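Local atomic coordinates of unknown protein (Leishmania major, PDB entry 1R75), a protein that is of unknown function but folds as a compact all-beta domain of two packed antiparallel sheets, assigned to the DUF1935 family of uncharacterised proteins. Residues P27-K33 and I45-E49; F38-L42 and L62-V66; N57-I63 and D106-L110; D73-L79 and F115-T121; D81-I87 and K100-V105. All blocks are in the same frame, centred on the assembly; numbering follows the deposited sequence.

Contact 1 (P27-K33 and I45-E49)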
# COMPACT_ATOMS: atom_id res chain seq x y z
N PRO A 27 -6.42 -1.41 -10.48
CA PRO A 27 -6.90 -1.52 -9.11
C PRO A 27 -8.35 -1.98 -9.05
O PRO A 27 -9.10 -1.81 -10.03
CB PRO A 27 -6.80 -0.10 -8.59
CG PRO A 27 -5.93 0.60 -9.48
CD PRO A 27 -6.10 -0.01 -10.83
N THR A 28 -8.75 -2.54 -7.90
CA THR A 28 -10.12 -3.03 -7.81
C THR A 28 -11.03 -1.94 -7.33
O THR A 28 -12.25 -2.13 -7.28
CB THR A 28 -10.19 -4.20 -6.87
OG1 THR A 28 -9.54 -3.86 -5.62
CG2 THR A 28 -9.40 -5.35 -7.46
N VAL A 29 -10.44 -0.81 -6.93
CA VAL A 29 -11.22 0.32 -6.47
C VAL A 29 -10.73 1.58 -7.16
O VAL A 29 -9.56 1.73 -7.50
CB VAL A 29 -11.10 0.49 -4.95
CG1 VAL A 29 -11.75 -0.68 -4.25
CG2 VAL A 29 -9.64 0.68 -4.50
N LYS A 30 -11.66 2.51 -7.34
CA LYS A 30 -11.29 3.85 -7.78
C LYS A 30 -11.52 4.69 -6.55
O LYS A 30 -12.60 4.67 -5.93
CB LYS A 30 -12.16 4.39 -8.94
CG LYS A 30 -12.18 3.57 -10.20
CD LYS A 30 -13.62 3.13 -10.53
CE LYS A 30 -13.87 2.98 -12.03
NZ LYS A 30 -15.24 2.45 -12.24
N GLY A 31 -10.51 5.41 -6.18
CA GLY A 31 -10.67 6.38 -5.15
C GLY A 31 -10.93 7.65 -5.90
O GLY A 31 -11.52 7.66 -6.98
N THR A 32 -10.51 8.73 -5.32
CA THR A 32 -10.62 9.99 -5.99
C THR A 32 -9.26 10.38 -6.55
O THR A 32 -9.21 11.02 -7.62
CB THR A 32 -11.25 10.99 -5.01
OG1 THR A 32 -10.60 10.93 -3.75
CG2 THR A 32 -12.63 10.52 -4.64
N LYS A 33 -8.15 9.91 -5.92
CA LYS A 33 -6.81 10.24 -6.40
C LYS A 33 -5.86 9.07 -6.28
O LYS A 33 -5.91 8.29 -5.30
CB LYS A 33 -6.24 11.40 -5.59
CG LYS A 33 -5.24 12.28 -6.35
CD LYS A 33 -5.82 13.58 -7.00
CE LYS A 33 -5.23 13.86 -8.41
NZ LYS A 33 -6.20 14.69 -9.27
N ILE A 45 -3.82 4.63 -3.71
CA ILE A 45 -5.16 5.03 -4.19
C ILE A 45 -5.82 5.57 -2.96
O ILE A 45 -6.06 4.82 -1.99
CB ILE A 45 -5.96 3.83 -4.70
CG1 ILE A 45 -5.14 3.13 -5.80
CG2 ILE A 45 -7.35 4.29 -5.21
CD1 ILE A 45 -5.38 1.68 -5.83
N ALA A 46 -6.13 6.86 -2.95
CA ALA A 46 -6.75 7.48 -1.81
C ALA A 46 -8.20 7.75 -2.13
O ALA A 46 -8.53 8.11 -3.26
CB ALA A 46 -6.02 8.76 -1.44
N ASP A 47 -9.08 7.50 -1.20
CA ASP A 47 -10.50 7.78 -1.43
C ASP A 47 -10.96 8.74 -0.32
O ASP A 47 -11.02 8.37 0.86
CB ASP A 47 -11.30 6.48 -1.51
CG ASP A 47 -12.78 6.71 -1.83
OD1 ASP A 47 -13.38 7.67 -1.25
OD2 ASP A 47 -13.43 6.01 -2.67
N THR A 48 -11.21 10.02 -0.69
CA THR A 48 -11.54 11.00 0.34
C THR A 48 -12.93 10.80 0.95
O THR A 48 -13.11 11.03 2.14
CB THR A 48 -11.47 12.47 -0.17
OG1 THR A 48 -12.54 12.68 -1.06
CG2 THR A 48 -10.25 12.75 -0.99
N GLU A 49 -13.92 10.38 0.17
CA GLU A 49 -15.28 10.09 0.71
C GLU A 49 -15.26 8.92 1.67
O GLU A 49 -15.90 8.93 2.74
CB GLU A 49 -16.32 9.86 -0.43
CG GLU A 49 -17.69 9.24 -0.05
CD GLU A 49 -18.92 10.18 -0.18
OE1 GLU A 49 -18.88 11.34 0.31
OE2 GLU A 49 -19.96 9.75 -0.77
O HOH W 1 -12.25 3.89 -3.39
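Pro-27 lies against the buried Ile-45, where its CB is 3.6 Å from Ile-45 CD1 and its CG only slightly farther off. Val-29 follows more loosely, turning CG2 to the other branch of the same isoleucine, Ile-45 CG2. The carbonyl of Lys-30 reaches the second segment through a water that donates both to Lys-30 O and to Asp-47 OD2; the other carboxylate oxygen, OD1, accepts the backbone N-H of Ala-50. At Gly-31 the chains come close, with Gly-31 CA 3.3 Å from Ala-46 O in a CA-H...O contact and 3.7 Å from Asp-47 CB. Thr-32 N donates to Ala-46 O at 2.9 Å, in the carbonyl plane. A chi1 of 48° folds the Thr-32 hydroxyl back over its own main chain, where Thr-32 OG1 receives Thr-48 N at 3.3 Å, a long but straight bond (168°). Lys-33 N is the second donor to Ala-46 O, at 3.2 Å and nearly straight (177°), and Ala-46 N returns a bond of 2.8 Å to Lys-33 O. Thr-32 and Lys-33 thus both face Ala-46, forming a classic beta bulge. The contact grades from an apolar touch on Ile-45 to a polar, partly water-bridged outer end, and the doubled grip on Ala-46 O lets the chain enter edge strand 33-36 with one extra residue.

Contact 2 (F38-L42 and L62-V66); sequences FSNIL and LIIHV
Ile-41 and Ile-64 share the same torsion, CG2 anti to the backbone N and CG1 beside it (chi1 -64° and -60°), and this sends Ile-41 CG2 against the far end of Ile-64, CD1, at 3.6 Å. The other arm of Ile-41 ends at CD1, 4.1 Å from Leu-62 CD1, where the two side chains meet roughly perpendicular. Leu-42, its CG swung anti to the backbone N (chi1 -167°), lies along one side of Ile-64 with one methyl to each of its branches: Leu-42 CD1 lies 4.0 Å from Ile-64 CD1, while Leu-42 CD2 is equally far from Ile-64 CG2 and continues to Val-66 CB at 4.3 Å. Phe-38 adds a looser touch, its ring atom CD2 coming within 4.4 Å of Ile-64 CD1. That methyl is therefore approached by three side chains of the loop. The loop is itself drawn together by a backbone bond from Ile-41 N to Phe-38 O, 3.1 Å long. The contact joins the two sheets through apolar side chains alone. Segment 38-42 leads from strand 33-36 into strand 42-47 of one sheet and packs on strand 62-71 of the other; Phe-55 of strand 52-57 touches Leu-42 and Val-66, and Leu-128 of strand 123-132 touches Phe-38 and Leu-42.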
# COMPACT_ATOMS: atom_id res chain seq x y z
N PHE A 38 6.80 4.06 -6.42
CA PHE A 38 8.02 3.21 -6.26
C PHE A 38 8.54 2.93 -7.68
O PHE A 38 8.42 1.85 -8.27
CB PHE A 38 7.60 1.95 -5.43
CG PHE A 38 8.71 0.93 -5.18
CD1 PHE A 38 9.68 1.14 -4.21
CD2 PHE A 38 8.73 -0.27 -5.86
CE1 PHE A 38 10.67 0.17 -3.92
CE2 PHE A 38 9.74 -1.21 -5.63
CZ PHE A 38 10.70 -0.99 -4.62
N SER A 39 9.07 3.99 -8.27
CA SER A 39 9.43 4.04 -9.68
C SER A 39 8.19 3.68 -10.46
O SER A 39 8.26 2.86 -11.38
CB SER A 39 10.58 3.06 -10.01
OG SER A 39 11.49 3.62 -10.94
N ASN A 40 7.06 4.28 -10.10
CA ASN A 40 5.82 3.93 -10.81
C ASN A 40 5.47 2.44 -10.92
O ASN A 40 4.93 1.98 -11.94
CB ASN A 40 5.88 4.53 -12.21
CG ASN A 40 6.43 5.90 -12.18
OD1 ASN A 40 5.83 6.80 -11.57
ND2 ASN A 40 7.64 6.08 -12.74
N ILE A 41 5.80 1.65 -9.90
CA ILE A 41 5.31 0.30 -9.83
C ILE A 41 4.14 0.26 -8.82
O ILE A 41 3.20 -0.51 -9.00
CB ILE A 41 6.41 -0.67 -9.35
CG1 ILE A 41 7.59 -0.73 -10.38
CG2 ILE A 41 5.85 -2.05 -9.23
CD1 ILE A 41 8.97 -0.92 -9.79
N LEU A 42 4.28 0.99 -7.72
CA LEU A 42 3.28 1.00 -6.66
C LEU A 42 2.49 2.25 -6.69
O LEU A 42 3.04 3.37 -6.67
CB LEU A 42 3.95 0.83 -5.27
CG LEU A 42 2.99 0.51 -4.12
CD1 LEU A 42 2.34 -0.79 -4.21
CD2 LEU A 42 3.66 0.70 -2.74
N LEU A 62 6.80 -8.54 -9.41
CA LEU A 62 7.33 -8.15 -8.08
C LEU A 62 6.29 -8.25 -6.97
O LEU A 62 5.18 -7.92 -7.22
CB LEU A 62 7.77 -6.68 -8.10
CG LEU A 62 8.86 -6.33 -9.13
CD1 LEU A 62 9.30 -4.91 -8.94
CD2 LEU A 62 9.99 -7.19 -8.93
N ILE A 63 6.70 -8.67 -5.78
CA ILE A 63 5.96 -8.49 -4.53
C ILE A 63 6.57 -7.32 -3.78
O ILE A 63 7.81 -7.22 -3.68
CB ILE A 63 5.89 -9.75 -3.69
CG1 ILE A 63 5.15 -9.47 -2.38
CG2 ILE A 63 7.18 -10.30 -3.34
CD1 ILE A 63 4.94 -10.76 -1.58
N ILE A 64 5.71 -6.41 -3.34
CA ILE A 64 6.15 -5.13 -2.75
C ILE A 64 5.76 -5.15 -1.30
O ILE A 64 4.65 -5.55 -0.97
CB ILE A 64 5.57 -3.94 -3.47
CG1 ILE A 64 6.01 -3.94 -4.96
CG2 ILE A 64 5.88 -2.60 -2.70
CD1 ILE A 64 5.32 -2.99 -5.78
N HIS A 65 6.70 -4.81 -0.41
CA HIS A 65 6.36 -4.70 1.01
C HIS A 65 6.40 -3.24 1.37
O HIS A 65 7.40 -2.59 1.10
CB HIS A 65 7.38 -5.43 1.89
CG HIS A 65 7.17 -5.26 3.36
ND1 HIS A 65 8.08 -4.62 4.18
CD2 HIS A 65 6.13 -5.61 4.16
CE1 HIS A 65 7.60 -4.57 5.41
NE2 HIS A 65 6.44 -5.19 5.43
N VAL A 66 5.33 -2.71 1.93
CA VAL A 66 5.26 -1.29 2.23
C VAL A 66 4.91 -1.12 3.70
O VAL A 66 4.06 -1.83 4.23
CB VAL A 66 4.34 -0.51 1.28
CG1 VAL A 66 2.97 -1.08 1.19
CG2 VAL A 66 4.27 1.04 1.64

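Contact 3 (N57-I63 and D106-L110)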
# COMPACT_ATOMS: atom_id res chain seq x y z
N ASN A 57 -0.26 -2.70 -7.10
CA ASN A 57 1.03 -3.09 -7.62
C ASN A 57 0.80 -3.41 -9.13
O ASN A 57 0.11 -4.38 -9.47
CB ASN A 57 1.54 -4.25 -6.78
CG ASN A 57 2.85 -4.89 -7.35
OD1 ASN A 57 3.37 -4.51 -8.42
ND2 ASN A 57 3.36 -5.85 -6.62
N ASP A 58 1.30 -2.52 -10.01
CA ASP A 58 1.20 -2.69 -11.47
C ASP A 58 2.35 -3.54 -12.11
O ASP A 58 2.46 -3.66 -13.32
CB ASP A 58 1.13 -1.31 -12.11
CG ASP A 58 0.60 -1.34 -13.53
OD1 ASP A 58 -0.37 -2.08 -13.84
OD2 ASP A 58 1.14 -0.62 -14.39
N SER A 59 3.18 -4.16 -11.28
CA SER A 59 4.13 -5.12 -11.76
C SER A 59 3.52 -6.48 -11.98
O SER A 59 2.72 -6.93 -11.21
CB SER A 59 5.27 -5.29 -10.76
OG SER A 59 6.21 -6.15 -11.33
N LYS A 60 4.00 -7.20 -12.99
CA LYS A 60 3.62 -8.60 -13.16
C LYS A 60 4.48 -9.50 -12.34
O LYS A 60 4.09 -10.64 -12.11
CB LYS A 60 3.78 -9.06 -14.65
CG LYS A 60 2.95 -8.25 -15.63
CD LYS A 60 3.10 -8.83 -17.09
CE LYS A 60 3.52 -7.77 -18.10
NZ LYS A 60 4.85 -7.11 -17.83
N GLU A 61 5.65 -9.02 -11.95
CA GLU A 61 6.72 -9.89 -11.44
C GLU A 61 7.22 -9.66 -10.04
O GLU A 61 8.04 -10.49 -9.54
CB GLU A 61 8.00 -9.81 -12.34
CG GLU A 61 7.92 -9.08 -13.69
CD GLU A 61 9.07 -9.49 -14.66
OE1 GLU A 61 10.25 -9.67 -14.20
OE2 GLU A 61 8.81 -9.64 -15.89
N LEU A 62 6.80 -8.54 -9.41
CA LEU A 62 7.33 -8.15 -8.08
C LEU A 62 6.29 -8.25 -6.97
O LEU A 62 5.18 -7.92 -7.22
CB LEU A 62 7.77 -6.68 -8.10
CG LEU A 62 8.86 -6.33 -9.13
CD1 LEU A 62 9.30 -4.91 -8.94
CD2 LEU A 62 9.99 -7.19 -8.93
N ILE A 63 6.70 -8.67 -5.78
CA ILE A 63 5.96 -8.49 -4.53
C ILE A 63 6.57 -7.32 -3.78
O ILE A 63 7.81 -7.22 -3.68
CB ILE A 63 5.89 -9.75 -3.69
CG1 ILE A 63 5.15 -9.47 -2.38
CG2 ILE A 63 7.18 -10.30 -3.34
CD1 ILE A 63 4.94 -10.76 -1.58
N ASP A 106 2.00 -6.51 2.45
CA ASP A 106 2.61 -6.94 1.18
C ASP A 106 1.63 -6.92 0.03
O ASP A 106 0.51 -7.30 0.22
CB ASP A 106 3.14 -8.36 1.36
CG ASP A 106 4.18 -8.44 2.44
OD1 ASP A 106 5.05 -7.53 2.53
OD2 ASP A 106 4.21 -9.38 3.28
N VAL A 107 2.05 -6.51 -1.17
CA VAL A 107 1.16 -6.33 -2.25
C VAL A 107 1.72 -7.18 -3.44
O VAL A 107 2.81 -6.90 -3.98
CB VAL A 107 1.08 -4.90 -2.70
CG1 VAL A 107 -0.04 -4.70 -3.72
CG2 VAL A 107 0.92 -3.97 -1.53
N ARG A 108 0.99 -8.23 -3.77
CA ARG A 108 1.42 -9.16 -4.80
C ARG A 108 1.21 -8.55 -6.16
O ARG A 108 0.46 -7.55 -6.34
CB ARG A 108 0.68 -10.50 -4.68
CG ARG A 108 1.06 -11.23 -3.41
CD ARG A 108 0.12 -12.38 -3.08
NE ARG A 108 0.02 -12.65 -1.64
CZ ARG A 108 -0.45 -11.80 -0.66
NH1 ARG A 108 -0.88 -10.55 -0.90
NH2 ARG A 108 -0.44 -12.22 0.61
N PRO A 109 1.83 -9.13 -7.18
CA PRO A 109 1.67 -8.63 -8.55
C PRO A 109 0.22 -8.42 -8.99
O PRO A 109 -0.55 -9.38 -8.86
CB PRO A 109 2.37 -9.72 -9.40
CG PRO A 109 3.34 -10.33 -8.53
CD PRO A 109 2.74 -10.29 -7.13
N LEU A 110 -0.09 -7.25 -9.52
CA LEU A 110 -1.41 -6.79 -10.04
C LEU A 110 -2.54 -6.74 -9.00
O LEU A 110 -3.71 -6.59 -9.34
CB LEU A 110 -1.85 -7.65 -11.29
CG LEU A 110 -0.72 -7.72 -12.32
CD1 LEU A 110 -1.11 -8.65 -13.53
CD2 LEU A 110 -0.32 -6.38 -12.78
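An Asx turn at Asn-57 and an ST turn at Ser-59 shape the bend that carries the chain from strand 52-57 into strand 62-71, and the segment 106-110 fits against it. The Asn-57 side chain, with CG anti to the backbone N (chi1 173°), uses both ends of its amide. Asn-57 OD1 accepts Ser-59 N at 2.9 Å, closing the Asx turn, while Asn-57 ND2 donates to Leu-62 O at 2.8 Å and across the contact to Val-107 O at 2.9 Å. Both acceptors lie near the amide plane of Asn-57, whereas ND2 stands above each of their carbonyl planes, 46° out in the case of Val-107. Three bonds thus fix the rotation of this buried amide. Ser-59 OG accepts Glu-61 N at 3.0 Å. Pro-109 packs against the carbonyls of Lys-60 and Leu-62: Pro-109 CB is 3.3 Å from Lys-60 O, and Pro-109 CG is 3.3 Å from Leu-62 O. Leu-110 N makes only weak bonds, to Asn-57 O and Ser-59 O, and Leu-110 CD2 lies 3.5 Å from Ser-59 O. The site lies where both segments cross from one sheet to the other: Val-107 pairs with Ile-64 in one, Asn-57 with Glu-111 in the other, and Ile-41 bonds to Asp-58 from the loop before strand 42-47.

Contact 4 (D73-L79 and F115-T121)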
# COMPACT_ATOMS: atom_id res chain seq x y z
N ASP A 73 -1.30 11.65 16.26
CA ASP A 73 -2.63 12.23 16.13
C ASP A 73 -3.52 11.78 14.98
O ASP A 73 -4.68 12.17 14.85
CB ASP A 73 -2.59 13.78 16.21
CG ASP A 73 -1.70 14.39 15.18
OD1 ASP A 73 -0.85 13.66 14.57
OD2 ASP A 73 -1.83 15.60 14.93
N SER A 74 -3.01 10.86 14.19
CA SER A 74 -3.79 10.09 13.26
C SER A 74 -4.80 9.19 14.00
O SER A 74 -4.48 8.65 15.02
CB SER A 74 -2.87 9.19 12.41
OG SER A 74 -2.04 9.97 11.52
N GLN A 75 -5.98 9.04 13.42
CA GLN A 75 -6.98 8.16 13.95
C GLN A 75 -7.40 7.18 12.84
O GLN A 75 -8.30 7.43 12.01
CB GLN A 75 -8.17 8.98 14.46
CG GLN A 75 -7.79 9.94 15.49
CD GLN A 75 -8.99 10.87 15.83
OE1 GLN A 75 -10.17 10.54 15.54
NE2 GLN A 75 -8.70 12.01 16.40
N ILE A 76 -6.65 6.11 12.75
CA ILE A 76 -6.80 5.14 11.69
C ILE A 76 -6.94 3.75 12.22
O ILE A 76 -6.41 3.43 13.27
CB ILE A 76 -5.62 5.18 10.67
CG1 ILE A 76 -4.29 5.20 11.37
CG2 ILE A 76 -5.74 6.41 9.80
CD1 ILE A 76 -3.16 4.81 10.53
N VAL A 77 -7.58 2.92 11.43
CA VAL A 77 -7.54 1.49 11.65
C VAL A 77 -6.91 0.81 10.43
O VAL A 77 -7.17 1.22 9.30
CB VAL A 77 -8.96 0.89 11.97
CG1 VAL A 77 -9.44 1.56 13.13
CG2 VAL A 77 -9.84 0.98 10.84
N PRO A 78 -6.19 -0.28 10.63
CA PRO A 78 -5.73 -1.04 9.48
C PRO A 78 -6.87 -1.80 8.82
O PRO A 78 -7.78 -2.22 9.51
CB PRO A 78 -4.72 -2.02 10.12
CG PRO A 78 -5.32 -2.32 11.50
CD PRO A 78 -5.66 -0.89 11.89
N LEU A 79 -6.79 -1.98 7.52
CA LEU A 79 -7.75 -2.74 6.72
C LEU A 79 -7.20 -4.02 6.25
O LEU A 79 -5.96 -4.19 6.03
CB LEU A 79 -8.16 -1.92 5.49
CG LEU A 79 -8.94 -0.62 5.79
CD1 LEU A 79 -9.43 0.03 4.47
CD2 LEU A 79 -10.03 -0.88 6.73
N PHE A 115 -5.40 -0.74 2.88
CA PHE A 115 -4.37 -0.42 3.80
C PHE A 115 -4.88 0.14 5.09
O PHE A 115 -4.75 -0.51 6.21
CB PHE A 115 -3.41 0.49 3.07
CG PHE A 115 -2.13 0.75 3.83
CD1 PHE A 115 -1.37 -0.31 4.28
CD2 PHE A 115 -1.66 2.08 4.08
CE1 PHE A 115 -0.16 -0.08 4.96
CE2 PHE A 115 -0.50 2.28 4.83
CZ PHE A 115 0.26 1.19 5.22
N VAL A 116 -5.41 1.39 5.09
CA VAL A 116 -5.89 2.04 6.31
C VAL A 116 -7.12 2.84 6.03
O VAL A 116 -7.44 3.23 4.91
CB VAL A 116 -4.84 2.98 6.98
CG1 VAL A 116 -3.70 2.24 7.37
CG2 VAL A 116 -4.44 4.12 6.04
N GLU A 117 -7.86 3.09 7.05
CA GLU A 117 -9.03 3.95 6.92
C GLU A 117 -9.12 4.85 8.12
O GLU A 117 -8.89 4.43 9.26
CB GLU A 117 -10.26 3.01 6.85
CG GLU A 117 -11.57 3.72 6.74
CD GLU A 117 -12.69 2.84 6.10
OE1 GLU A 117 -12.39 2.06 5.15
OE2 GLU A 117 -13.85 2.97 6.55
N GLY A 118 -9.43 6.12 7.88
CA GLY A 118 -9.66 7.07 8.94
C GLY A 118 -8.96 8.39 8.63
O GLY A 118 -8.79 8.71 7.49
N SER A 119 -8.52 9.10 9.64
CA SER A 119 -7.98 10.43 9.45
C SER A 119 -6.49 10.43 9.60
O SER A 119 -5.95 10.13 10.63
CB SER A 119 -8.69 11.44 10.36
OG SER A 119 -8.51 11.13 11.72
N VAL A 120 -5.82 10.77 8.53
CA VAL A 120 -4.37 10.65 8.48
C VAL A 120 -3.86 12.08 8.72
O VAL A 120 -4.36 13.00 8.02
CB VAL A 120 -3.94 10.16 7.14
CG1 VAL A 120 -2.41 10.16 7.06
CG2 VAL A 120 -4.50 8.72 6.91
N THR A 121 -2.83 12.21 9.54
CA THR A 121 -2.15 13.48 9.81
C THR A 121 -0.77 13.36 9.16
O THR A 121 -0.72 13.12 7.95
CB THR A 121 -2.07 13.81 11.27
OG1 THR A 121 -1.35 12.81 12.01
CG2 THR A 121 -3.48 13.92 11.85
O HOH W 2 -6.71 12.74 13.35
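Five backbone hydrogen bonds join Gln-75, Val-77 and Leu-79 to Ser-119, Glu-117 and Phe-115. Gln-75 and Val-77 each exchange a pair of bonds with Ser-119 and Glu-117, whereas Leu-79 N donates singly to Phe-115 O at 2.8 Å. CA-H...O contacts fill the intervals, among them Ile-76 CA to Glu-117 O at 3.3 Å. These bonds attach 75-78 as one of the two edge strands of the five-stranded antiparallel sheet, at an angle of 139° to 115-117. On the far side of its partner, Phe-115 and Val-116 both face Trp-53 in a classic beta bulge, and at Gly-118 the chain turns a corner.

Side-chain hydrogen bonds gather at the other end. Thr-121 OG1 donates to Asp-73 OD1 at 2.7 Å from above the carboxylate plane and accepts from Ser-74 OG at 3.0 Å. A water bridges Asp-73 O and Ser-119 OG.

Apolar contacts run along the inner side, where Ile-76 CD1 meets Val-116 CG1 at 4.1 Å and Ile-76 CG2 meets Val-120 CG2 at 3.9 Å. Leu-79 instead lies obliquely across Glu-117, with Leu-79 CD2 3.9 Å from Glu-117 CB.

Contact 5 (D81-I87 and K100-V105); sequences DTTAFRI and KYLCEV
Lys-100 meets Ile-87 at the start of the pairing, its carbonyl O accepting Ile-87 N at 2.8 Å while its NZ reaches away to a salt bridge with Asp-71. Tyr-101 and Arg-86 run abreast; Arg-86 NH1 comes to the ring edge, in its plane, 3.5 Å from Tyr-101 CE1, with guanidinium and ring planes 74° apart. Leu-102 exchanges backbone bonds with Phe-85, and Leu-102 CB packs against Ile-87 CG1 at 3.9 Å. Cys-103, on the face shared with Tyr-101, sets SG against Ala-84 CB at 3.7 Å. Glu-104 exchanges backbone bonds with Thr-83, and its chi1 of 71° tips the side chain toward that residue, bringing Glu-104 CG to 3.1 Å from Thr-83 OG1. From there the chain extends until Glu-104 OE2 meets the edge of the Phe-85 ring, 3.4 Å from Phe-85 CE2, the carboxylate and ring planes 80° apart; OE1 has a weak bond to His-65. Val-105 closes the row with CB 3.7 Å from Thr-82 OG1, a hydroxyl bonded to Leu-79 O. Strand 83-86 is an edge strand of the four-stranded antiparallel sheet and 100-107 its inner neighbour, which pairs on its other side with strand 62-71; Cys-103 and Val-105 pack on Phe-115 of the second sheet.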
# COMPACT_ATOMS: atom_id res chain seq x y z
N ASP A 81 -5.50 -7.28 5.18
CA ASP A 81 -4.37 -8.02 5.67
C ASP A 81 -3.31 -7.11 6.22
O ASP A 81 -2.25 -7.62 6.55
CB ASP A 81 -3.77 -8.85 4.56
CG ASP A 81 -4.71 -9.96 4.09
OD1 ASP A 81 -5.40 -10.53 4.94
OD2 ASP A 81 -4.79 -10.26 2.90
N THR A 82 -3.54 -5.80 6.35
CA THR A 82 -2.51 -4.88 6.93
C THR A 82 -2.27 -5.22 8.41
O THR A 82 -3.21 -5.51 9.16
CB THR A 82 -3.00 -3.47 6.77
OG1 THR A 82 -3.19 -3.26 5.38
CG2 THR A 82 -2.03 -2.42 7.32
N THR A 83 -1.02 -5.18 8.83
CA THR A 83 -0.71 -5.33 10.27
C THR A 83 -0.29 -3.99 10.78
O THR A 83 0.36 -3.20 10.05
CB THR A 83 0.37 -6.38 10.45
OG1 THR A 83 1.41 -6.10 9.54
CG2 THR A 83 -0.02 -7.66 9.83
N ALA A 84 -0.72 -3.66 12.00
CA ALA A 84 -0.46 -2.35 12.56
C ALA A 84 0.03 -2.53 13.98
O ALA A 84 -0.44 -3.47 14.69
CB ALA A 84 -1.68 -1.55 12.54
N PHE A 85 0.94 -1.67 14.40
CA PHE A 85 1.58 -1.76 15.76
C PHE A 85 1.68 -0.30 16.24
O PHE A 85 1.92 0.58 15.43
CB PHE A 85 3.04 -2.26 15.69
CG PHE A 85 3.21 -3.51 14.97
CD1 PHE A 85 3.17 -4.72 15.66
CD2 PHE A 85 3.40 -3.52 13.62
CE1 PHE A 85 3.33 -5.95 14.96
CE2 PHE A 85 3.53 -4.71 12.91
CZ PHE A 85 3.50 -5.95 13.60
N ARG A 86 1.58 -0.07 17.54
CA ARG A 86 2.04 1.20 18.14
C ARG A 86 3.54 1.11 18.45
O ARG A 86 4.04 0.12 18.99
CB ARG A 86 1.20 1.59 19.39
CG ARG A 86 -0.34 1.49 19.24
CD ARG A 86 -1.13 1.36 20.61
NE ARG A 86 -2.53 0.93 20.41
CZ ARG A 86 -3.52 1.75 20.04
NH1 ARG A 86 -3.29 3.05 19.87
NH2 ARG A 86 -4.74 1.28 19.84
N ILE A 87 4.27 2.18 18.13
CA ILE A 87 5.69 2.17 17.99
C ILE A 87 6.15 3.27 18.94
O ILE A 87 6.16 3.05 20.16
CB ILE A 87 6.09 2.54 16.47
CG1 ILE A 87 6.69 1.37 15.69
CG2 ILE A 87 7.04 3.69 16.38
CD1 ILE A 87 6.74 0.08 16.45
N LYS A 100 4.04 6.52 17.52
CA LYS A 100 3.57 6.50 16.14
C LYS A 100 2.90 5.16 15.90
O LYS A 100 2.98 4.24 16.73
CB LYS A 100 4.74 6.66 15.22
CG LYS A 100 5.46 7.96 15.51
CD LYS A 100 6.07 8.62 14.30
CE LYS A 100 6.75 9.93 14.76
NZ LYS A 100 5.94 11.15 14.33
N TYR A 101 2.22 5.06 14.78
CA TYR A 101 1.54 3.85 14.34
C TYR A 101 2.27 3.37 13.10
O TYR A 101 2.44 4.12 12.14
CB TYR A 101 0.14 4.15 14.00
CG TYR A 101 -0.62 4.87 15.07
CD1 TYR A 101 -1.06 4.18 16.23
CD2 TYR A 101 -0.90 6.21 14.97
CE1 TYR A 101 -1.75 4.82 17.23
CE2 TYR A 101 -1.56 6.87 15.95
CZ TYR A 101 -2.00 6.19 17.09
OH TYR A 101 -2.70 6.90 18.06
N LEU A 102 2.72 2.15 13.12
CA LEU A 102 3.32 1.53 11.98
C LEU A 102 2.35 0.56 11.38
O LEU A 102 1.82 -0.32 12.09
CB LEU A 102 4.60 0.86 12.41
CG LEU A 102 5.45 0.29 11.29
CD1 LEU A 102 6.03 1.35 10.46
CD2 LEU A 102 6.56 -0.54 11.99
N CYS A 103 2.04 0.75 10.10
CA CYS A 103 1.19 -0.14 9.32
C CYS A 103 1.86 -0.66 8.11
O CYS A 103 2.59 0.05 7.41
CB CYS A 103 -0.07 0.55 8.85
SG CYS A 103 -1.14 1.24 10.10
N GLU A 104 1.70 -1.96 7.85
CA GLU A 104 2.47 -2.58 6.82
C GLU A 104 1.67 -3.65 6.12
O GLU A 104 0.83 -4.33 6.79
CB GLU A 104 3.75 -3.13 7.37
CG GLU A 104 3.63 -4.30 8.23
CD GLU A 104 5.01 -4.74 8.85
OE1 GLU A 104 6.09 -4.53 8.24
OE2 GLU A 104 4.99 -5.35 9.95
N VAL A 105 1.95 -3.86 4.83
CA VAL A 105 1.24 -4.85 4.04
C VAL A 105 2.19 -5.29 2.91
O VAL A 105 3.07 -4.54 2.47
CB VAL A 105 -0.14 -4.30 3.49
CG1 VAL A 105 0.07 -3.29 2.39
CG2 VAL A 105 -1.11 -5.45 3.14
O HOH W 3 0.59 -7.69 6.45

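How the contacts relate
Contact 1 is a surface contact, whereas the other four are partly buried, contact 2 with no exposed residue among those that touch. Contacts 4 and 5 are both edge-strand pairings, one in each sheet, with their centres about 10 Å apart, and contact 5 is nested inside the loop that contact 4 closes. Contact 1 lies at the opposite edge of contact 4's sheet, joined by a single bulged bridge. Contact 2 is the wholly apolar one and spans the two sheets; contact 3, about 7 Å from it between centres and sharing Leu-62 and Ile-63, relies on a buried amide and tight turns. Contact 5 uses most of strand 100-107 and contact 3 its last residues, on opposite sides of the chain's centre.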